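PDB 4GS5: acyl-CoA synthetase (AMP-forming)/AMP-acid ligase II-like protein from Dyadobacter fermentans, which probably activates a carboxylic acid with ATP and passes the acyl group to coenzyme A, as many AMP-forming ligases of its family do. Local coordinates for residues N114-A117 and G118-H121; M132-Q135 and S136-N140; H162-A165 and M166-D170. All coordinates share one frame; numbering follows the deposited sequence.

Interaction 1: N114-A117 and G118-H121; sequences NPLA and GLDH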
loop_
_atom_site.group_PDB
_atom_site.type_symbol
_atom_site.label_atom_id
_atom_site.label_comp_id
_atom_site.label_asym_id
_atom_site.label_seq_id
_atom_site.Cartn_x
_atom_site.Cartn_y
_atom_site.Cartn_z
ATOM N N ASN A 114 14.061 14.345 -7.232
ATOM C CA ASN A 114 14.695 14.960 -6.076
ATOM C C ASN A 114 14.132 16.345 -5.806
ATOM O O ASN A 114 14.591 17.328 -6.389
ATOM C CB ASN A 114 16.213 15.034 -6.256
ATOM C CG ASN A 114 16.935 15.403 -4.965
ATOM O OD1 ASN A 114 16.420 16.177 -4.143
ATOM N ND2 ASN A 114 18.131 14.839 -4.777
ATOM N N PRO A 115 13.131 16.417 -4.922
ATOM C CA PRO A 115 12.441 17.666 -4.581
ATOM C C PRO A 115 13.336 18.726 -3.930
ATOM O O PRO A 115 12.958 19.896 -3.933
ATOM C CB PRO A 115 11.358 17.213 -3.596
ATOM C CG PRO A 115 11.773 15.859 -3.150
ATOM C CD PRO A 115 12.516 15.249 -4.273
ATOM N N LEU A 116 14.479 18.333 -3.375
ATOM C CA LEU A 116 15.370 19.291 -2.724
ATOM C C LEU A 116 16.456 19.788 -3.663
ATOM O O LEU A 116 17.149 20.763 -3.367
ATOM C CB LEU A 116 16.023 18.672 -1.487
ATOM C CG LEU A 116 15.153 18.479 -0.245
ATOM C CD1 LEU A 116 16.044 18.101 0.936
ATOM C CD2 LEU A 116 14.354 19.737 0.068
ATOM N N ALA A 117 16.596 19.118 -4.799
ATOM C CA ALA A 117 17.728 19.371 -5.687
ATOM C C ALA A 117 17.783 20.807 -6.178
ATOM O O ALA A 117 18.861 21.397 -6.264
ATOM C CB ALA A 117 17.719 18.404 -6.870
ATOM N N GLY A 118 16.624 21.371 -6.499
ATOM C CA GLY A 118 16.579 22.691 -7.108
ATOM C C GLY A 118 16.575 23.877 -6.158
ATOM O O GLY A 118 16.838 25.006 -6.562
ATOM N N LEU A 119 16.246 23.645 -4.895
ATOM C CA LEU A 119 16.099 24.762 -3.974
ATOM C C LEU A 119 16.945 24.638 -2.719
ATOM O O LEU A 119 16.732 23.741 -1.906
ATOM C CB LEU A 119 14.629 24.943 -3.593
ATOM C CG LEU A 119 13.976 23.790 -2.831
ATOM C CD1 LEU A 119 12.664 23.388 -3.487
ATOM C CD2 LEU A 119 14.918 22.602 -2.743
ATOM N N ASP A 120 17.896 25.551 -2.552
ATOM C CA ASP A 120 18.622 25.617 -1.293
ATOM C C ASP A 120 17.929 26.568 -0.320
ATOM O O ASP A 120 17.029 27.325 -0.698
ATOM C CB ASP A 120 20.089 26.002 -1.486
ATOM C CG ASP A 120 20.926 25.715 -0.249
ATOM O OD1 ASP A 120 21.077 26.627 0.596
ATOM O OD2 ASP A 120 21.413 24.569 -0.116
ATOM N N HIS A 121 18.355 26.512 0.935
ATOM C CA HIS A 121 17.651 27.190 2.006
ATOM C C HIS A 121 16.305 26.526 2.256
ATOM O O HIS A 121 15.409 27.122 2.850
ATOM C CB HIS A 121 17.488 28.677 1.698
ATOM C CG HIS A 121 18.667 29.498 2.097
ATOM N ND1 HIS A 121 19.646 29.022 2.954
ATOM C CD2 HIS A 121 19.040 30.756 1.774
ATOM C CE1 HIS A 121 20.558 29.952 3.135
ATOM N NE2 HIS A 121 20.216 31.020 2.429
#
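From Asn-114 to Ala-117 the chain makes a type I beta turn, closed by Ala-117 N to Asn-114 O at 3.1 Å, and it then curls back a second time through a weak bond from Leu-119 N to Leu-116 O, 3.4 Å long. Pro-115 takes the second position of the turn, where its fixed phi fits well.

Leu-116 and Leu-119 come together only at their branch ends, crossing at a slant with one methyl each, Leu-116 CD2 against Leu-119 CD2 at 4.1 Å. Leu-119 carries its CG between its own backbone N and carbonyl carbon (chi1 63°), which folds the branch back over the preceding turn. From there CD1 comes within 3.5 Å of Pro-115 O. Leu-119 CD2 is only 3.0 Å from Leu-116 O, very close for a methyl, and as chi2 of Leu-119 is also unstaggered (-130°), this crowded approach is doubtful in detail.

Overlapping the beta turn at its start is an Asx turn, in the loop that leads from strand 105-109 to strand 126-129. The side-chain oxygen of Asn-114 accepts the backbone N-H two residues on: OD1 to Leu-116 N is 3.0 Å, and the donor lies in the amide plane of the asparagine. Having CG anti to the Asn-114 nitrogen (chi1 -168°) brings OD1 to that N-H. The other end of the amide is held too, since ND2 bonds to Thr-143 OG1, and the two bonds together fix its rotation.

Pro-115 and Leu-116 are both buried. Pro-115 rests on Gln-133 and Ile-137 of helix 131-139 and on Cys-84, whereas Leu-116 packs against Ile-137, Ala-122 and Leu-150; Ala-117 and Gly-118, at the outer bend, are exposed.

Interaction 2: M132-Q135 and S136-N140; sequences MQLQ and SILEN. With EDO (1,2-ethanediol), chain B.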
loop_
_atom_site.group_PDB
_atom_site.type_symbol
_atom_site.label_atom_id
_atom_site.label_comp_id
_atom_site.label_asym_id
_atom_site.label_seq_id
_atom_site.Cartn_x
_atom_site.Cartn_y
_atom_site.Cartn_z
HETATM N N MSE A 132 10.766 6.655 -3.671
HETATM C CA MSE A 132 11.881 6.928 -4.552
HETATM C C MSE A 132 12.388 8.364 -4.417
HETATM O O MSE A 132 13.578 8.636 -4.605
HETATM C CB MSE A 132 11.494 6.663 -6.004
HETATM C CG MSE A 132 12.673 6.353 -6.851
HETATM SE SE MSE A 132 12.140 5.598 -8.543
HETATM C CE MSE A 132 11.980 3.716 -8.060
ATOM N N GLN A 133 11.490 9.289 -4.116
ATOM C CA GLN A 133 11.929 10.671 -3.921
ATOM C C GLN A 133 12.807 10.818 -2.687
ATOM O O GLN A 133 13.781 11.576 -2.694
ATOM C CB GLN A 133 10.749 11.639 -3.864
ATOM C CG GLN A 133 10.156 11.934 -5.247
ATOM C CD GLN A 133 8.889 12.754 -5.151
ATOM O OE1 GLN A 133 8.002 12.448 -4.355
ATOM N NE2 GLN A 133 8.799 13.808 -5.951
ATOM N N LEU A 134 12.471 10.095 -1.618
ATOM C CA LEU A 134 13.286 10.190 -0.415
ATOM C C LEU A 134 14.623 9.497 -0.642
ATOM O O LEU A 134 15.667 9.948 -0.181
ATOM C CB LEU A 134 12.575 9.565 0.785
ATOM C CG LEU A 134 13.347 9.570 2.101
ATOM C CD1 LEU A 134 13.719 11.001 2.475
ATOM C CD2 LEU A 134 12.500 8.912 3.197
ATOM N N GLN A 135 14.601 8.385 -1.356
ATOM C CA GLN A 135 15.836 7.658 -1.625
ATOM C C GLN A 135 16.771 8.512 -2.477
ATOM O O GLN A 135 17.987 8.458 -2.314
ATOM C CB GLN A 135 15.545 6.325 -2.319
ATOM C CG GLN A 135 16.672 5.286 -2.187
ATOM C CD GLN A 135 17.713 5.385 -3.285
ATOM O OE1 GLN A 135 17.516 6.073 -4.286
ATOM N NE2 GLN A 135 18.827 4.674 -3.112
ATOM N N SER A 136 16.190 9.293 -3.395
ATOM C CA SER A 136 16.974 10.145 -4.299
ATOM C C SER A 136 17.673 11.241 -3.514
ATOM O O SER A 136 18.842 11.527 -3.737
ATOM C CB SER A 136 16.086 10.805 -5.362
ATOM O OG SER A 136 15.776 9.912 -6.414
ATOM N N ILE A 137 16.930 11.874 -2.617
ATOM C CA ILE A 137 17.496 12.883 -1.738
ATOM C C ILE A 137 18.666 12.309 -0.940
ATOM O O ILE A 137 19.704 12.945 -0.808
ATOM C CB ILE A 137 16.446 13.416 -0.758
ATOM C CG1 ILE A 137 15.434 14.296 -1.493
ATOM C CG2 ILE A 137 17.123 14.168 0.388
ATOM C CD1 ILE A 137 14.225 14.661 -0.648
ATOM N N LEU A 138 18.489 11.100 -0.420
ATOM C CA LEU A 138 19.516 10.441 0.389
ATOM C C LEU A 138 20.753 9.997 -0.397
ATOM O O LEU A 138 21.839 9.873 0.172
ATOM C CB LEU A 138 18.913 9.237 1.116
ATOM C CG LEU A 138 17.899 9.606 2.195
ATOM C CD1 LEU A 138 17.048 8.397 2.573
ATOM C CD2 LEU A 138 18.636 10.180 3.407
ATOM N N GLU A 139 20.592 9.753 -1.696
ATOM C CA GLU A 139 21.699 9.256 -2.517
ATOM C C GLU A 139 22.537 10.375 -3.118
ATOM O O GLU A 139 23.737 10.208 -3.392
ATOM C CB GLU A 139 21.169 8.361 -3.635
ATOM C CG GLU A 139 20.775 6.983 -3.157
ATOM C CD GLU A 139 21.979 6.099 -2.880
ATOM O OE1 GLU A 139 22.778 5.879 -3.823
ATOM O OE2 GLU A 139 22.121 5.633 -1.723
ATOM N N ASN A 140 21.886 11.509 -3.338
ATOM C CA ASN A 140 22.511 12.644 -3.994
ATOM C C ASN A 140 23.230 13.504 -2.952
ATOM O O ASN A 140 22.596 14.235 -2.180
ATOM C CB ASN A 140 21.443 13.439 -4.743
ATOM C CG ASN A 140 22.027 14.543 -5.592
ATOM O OD1 ASN A 140 23.119 15.042 -5.312
ATOM N ND2 ASN A 140 21.301 14.934 -6.639
HETATM C C1 EDO B . 8.741 2.890 -5.243
HETATM O O1 EDO B . 10.154 2.890 -5.007
HETATM C C2 EDO B . 8.081 4.131 -4.639
HETATM O O2 EDO B . 8.507 5.341 -5.281
#
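Ser-136 grips the carbonyl of Met-132 twice. Its backbone N reaches Met-132 O at 3.0 Å and its hydroxyl OG donates to the same oxygen at 3.1 Å, the two arriving from opposite faces of the carbonyl plane. The hydroxyl can do this because OG stands beside its own backbone N (chi1 -79°), folded back toward the preceding turn. Further i to i+4 bonds follow: Ile-137 N to Gln-133 O at 3.2 Å and Leu-138 N to Leu-134 O at 3.1 Å, then a weak one from Glu-139 N to Gln-135 O.

These are turns of helix 131-139, the helical link of a beta-alpha-beta unit between strands 126-129 and 153-155. At its start, the N-H of Met-132, a selenomethionine, bonds to O2 of a 1,2-ethanediol at 3.1 Å. The side-chain amide of Gln-133 works in two directions: NE2 reaches out to the carbonyls of Thr-112 and Cys-84 with hydrogen bonds, while OE1 turns back to accept from Val-130 N, just ahead of the helix.

Apolar contact runs along the opposite flank from Ser-136. Leu-134 CG touches the CD1 methyl of Leu-138 at 3.9 Å, with the side chains angled across each other, and both leucines also pack on helix 162-169. Ile-137 packs on Met-129 of strand 126-129.

Interaction 3: H162-A165 and M166-D170; sequences HALA and MQISD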
loop_
_atom_site.group_PDB
_atom_site.type_symbol
_atom_site.label_atom_id
_atom_site.label_comp_id
_atom_site.label_asym_id
_atom_site.label_seq_id
_atom_site.Cartn_x
_atom_site.Cartn_y
_atom_site.Cartn_z
ATOM N N HIS A 162 13.728 -2.839 1.678
ATOM C CA HIS A 162 14.583 -3.073 2.842
ATOM C C HIS A 162 15.710 -2.049 3.002
ATOM O O HIS A 162 15.908 -1.511 4.095
ATOM C CB HIS A 162 15.149 -4.492 2.824
ATOM C CG HIS A 162 15.777 -4.906 4.121
ATOM N ND1 HIS A 162 17.106 -5.265 4.224
ATOM C CD2 HIS A 162 15.259 -5.014 5.366
ATOM C CE1 HIS A 162 17.375 -5.585 5.477
ATOM N NE2 HIS A 162 16.274 -5.443 6.191
ATOM N N ALA A 163 16.440 -1.774 1.926
ATOM C CA ALA A 163 17.513 -0.775 1.975
ATOM C C ALA A 163 17.035 0.639 2.342
ATOM O O ALA A 163 17.694 1.346 3.107
ATOM C CB ALA A 163 18.308 -0.762 0.657
ATOM N N LEU A 164 15.889 1.063 1.819
ATOM C CA LEU A 164 15.395 2.381 2.167
ATOM C C LEU A 164 14.855 2.356 3.608
ATOM O O LEU A 164 15.021 3.311 4.362
ATOM C CB LEU A 164 14.339 2.873 1.155
ATOM C CG LEU A 164 13.632 4.174 1.519
ATOM C CD1 LEU A 164 14.615 5.328 1.596
ATOM C CD2 LEU A 164 12.466 4.529 0.554
ATOM N N ALA A 165 14.240 1.250 4.001
ATOM C CA ALA A 165 13.767 1.125 5.378
ATOM C C ALA A 165 14.932 1.250 6.383
ATOM O O ALA A 165 14.820 1.937 7.405
ATOM C CB ALA A 165 13.024 -0.191 5.571
HETATM N N MSE A 166 16.055 0.614 6.081
HETATM C CA MSE A 166 17.242 0.721 6.938
HETATM C C MSE A 166 17.785 2.151 7.042
HETATM O O MSE A 166 18.207 2.579 8.120
HETATM C CB MSE A 166 18.353 -0.227 6.469
HETATM C CG MSE A 166 18.051 -1.705 6.691
HETATM SE SE MSE A 166 18.138 -2.226 8.562
HETATM C CE MSE A 166 16.674 -3.511 8.610
ATOM N N GLN A 167 17.787 2.877 5.927
ATOM C CA GLN A 167 18.176 4.294 5.905
ATOM C C GLN A 167 17.241 5.197 6.715
ATOM O O GLN A 167 17.689 6.112 7.417
ATOM C CB GLN A 167 18.214 4.822 4.467
ATOM C CG GLN A 167 19.496 4.496 3.708
ATOM C CD GLN A 167 19.463 5.005 2.273
ATOM O OE1 GLN A 167 18.674 4.535 1.453
ATOM N NE2 GLN A 167 20.322 5.967 1.968
ATOM N N ILE A 168 15.942 4.953 6.592
ATOM C CA ILE A 168 14.946 5.730 7.313
ATOM C C ILE A 168 15.075 5.511 8.817
ATOM O O ILE A 168 14.931 6.458 9.588
ATOM C CB ILE A 168 13.531 5.406 6.837
ATOM C CG1 ILE A 168 13.310 5.999 5.441
ATOM C CG2 ILE A 168 12.500 5.959 7.818
ATOM C CD1 ILE A 168 12.094 5.461 4.724
ATOM N N SER A 169 15.379 4.276 9.223
ATOM C CA SER A 169 15.555 3.940 10.635
ATOM C C SER A 169 16.627 4.782 11.296
ATOM O O SER A 169 16.601 4.989 12.505
ATOM C CB SER A 169 15.943 2.469 10.815
ATOM O OG SER A 169 14.846 1.626 10.532
ATOM N N ASP A 170 17.589 5.244 10.511
ATOM C CA ASP A 170 18.679 6.025 11.074
ATOM C C ASP A 170 18.520 7.544 10.999
ATOM O O ASP A 170 19.422 8.280 11.417
ATOM C CB ASP A 170 20.016 5.596 10.478
ATOM C CG ASP A 170 20.896 4.936 11.504
ATOM O OD1 ASP A 170 21.691 5.651 12.160
ATOM O OD2 ASP A 170 20.764 3.705 11.684
#
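His-162 and Met-166 are joined twice, once through the backbone and once through their side chains. The carbonyl of His-162 takes the N-H of Met-166 at 2.9 Å, and each of the next three carbonyls is satisfied four residues on. Gln-167 N reaches Ala-163 O at 3.2 Å, Ile-168 N reaches Leu-164 O at 2.9 Å, and Ser-169 N reaches Ala-165 O at 3.0 Å. Of these, the bond to Leu-164 O has its donor nearly in line with the C=O. Ser-169 OG also lies close to Ala-165 O, though its proton has another acceptor within reach and the choice stays open.

Beyond the two segments, the N-H of Leu-164 in the first turn is taken by the side-chain oxygen of Asn-161, the residue just ahead of the helix. Toward the other end, Ile-168 O accepts from Asn-194 ND2.

On the exposed flank Met-166, a selenomethionine, folds back over the imidazole. Its CG sits above one face of the His-162 ring, shifted toward the rim, in a CH-pi contact 4.2 Å from the centroid and 16° off the ring normal; the selenium approaches more obliquely. The histidine torsion (chi1 -167°) and the bends of Met-166 at chi2 and chi3 bring the two together. The Met-166 methyl CE comes to 3.1 Å from His-162 NE2, a tight contact and no bond.

The buried flank is apolar. Leu-164 CG meets the CD1 methyl of Ile-168 at 3.8 Å, and Leu-164 also packs on Pro-131 and Leu-138, while Ile-168 lies against Leu-134. With one flank buried and the other at the surface, helix 162-169 is the amphipathic connection of a beta-alpha-beta unit, linking strands 153-155 and 175-180 within the AMP-binding region of the chain.

In the fold
Along the chain the three contacts follow in order, and interaction 2 is the middle piece in space as well. Its centre lies 11 Å from that of interaction 1 and 12 Å from that of interaction 3, whereas interactions 1 and 3 have centres 21 Å apart and do not touch. On one side the loop of interaction 1 packs at the end of helix 131-139, with Asn-114 ND2 3.6 Å from Asn-140 CB. On another the two helices meet, Leu-138 CB lying 3.7 Å from Gln-167 NE2. The ethanediol at Met-132, probably from the crystallisation liquor, says nothing certain about a substrate site.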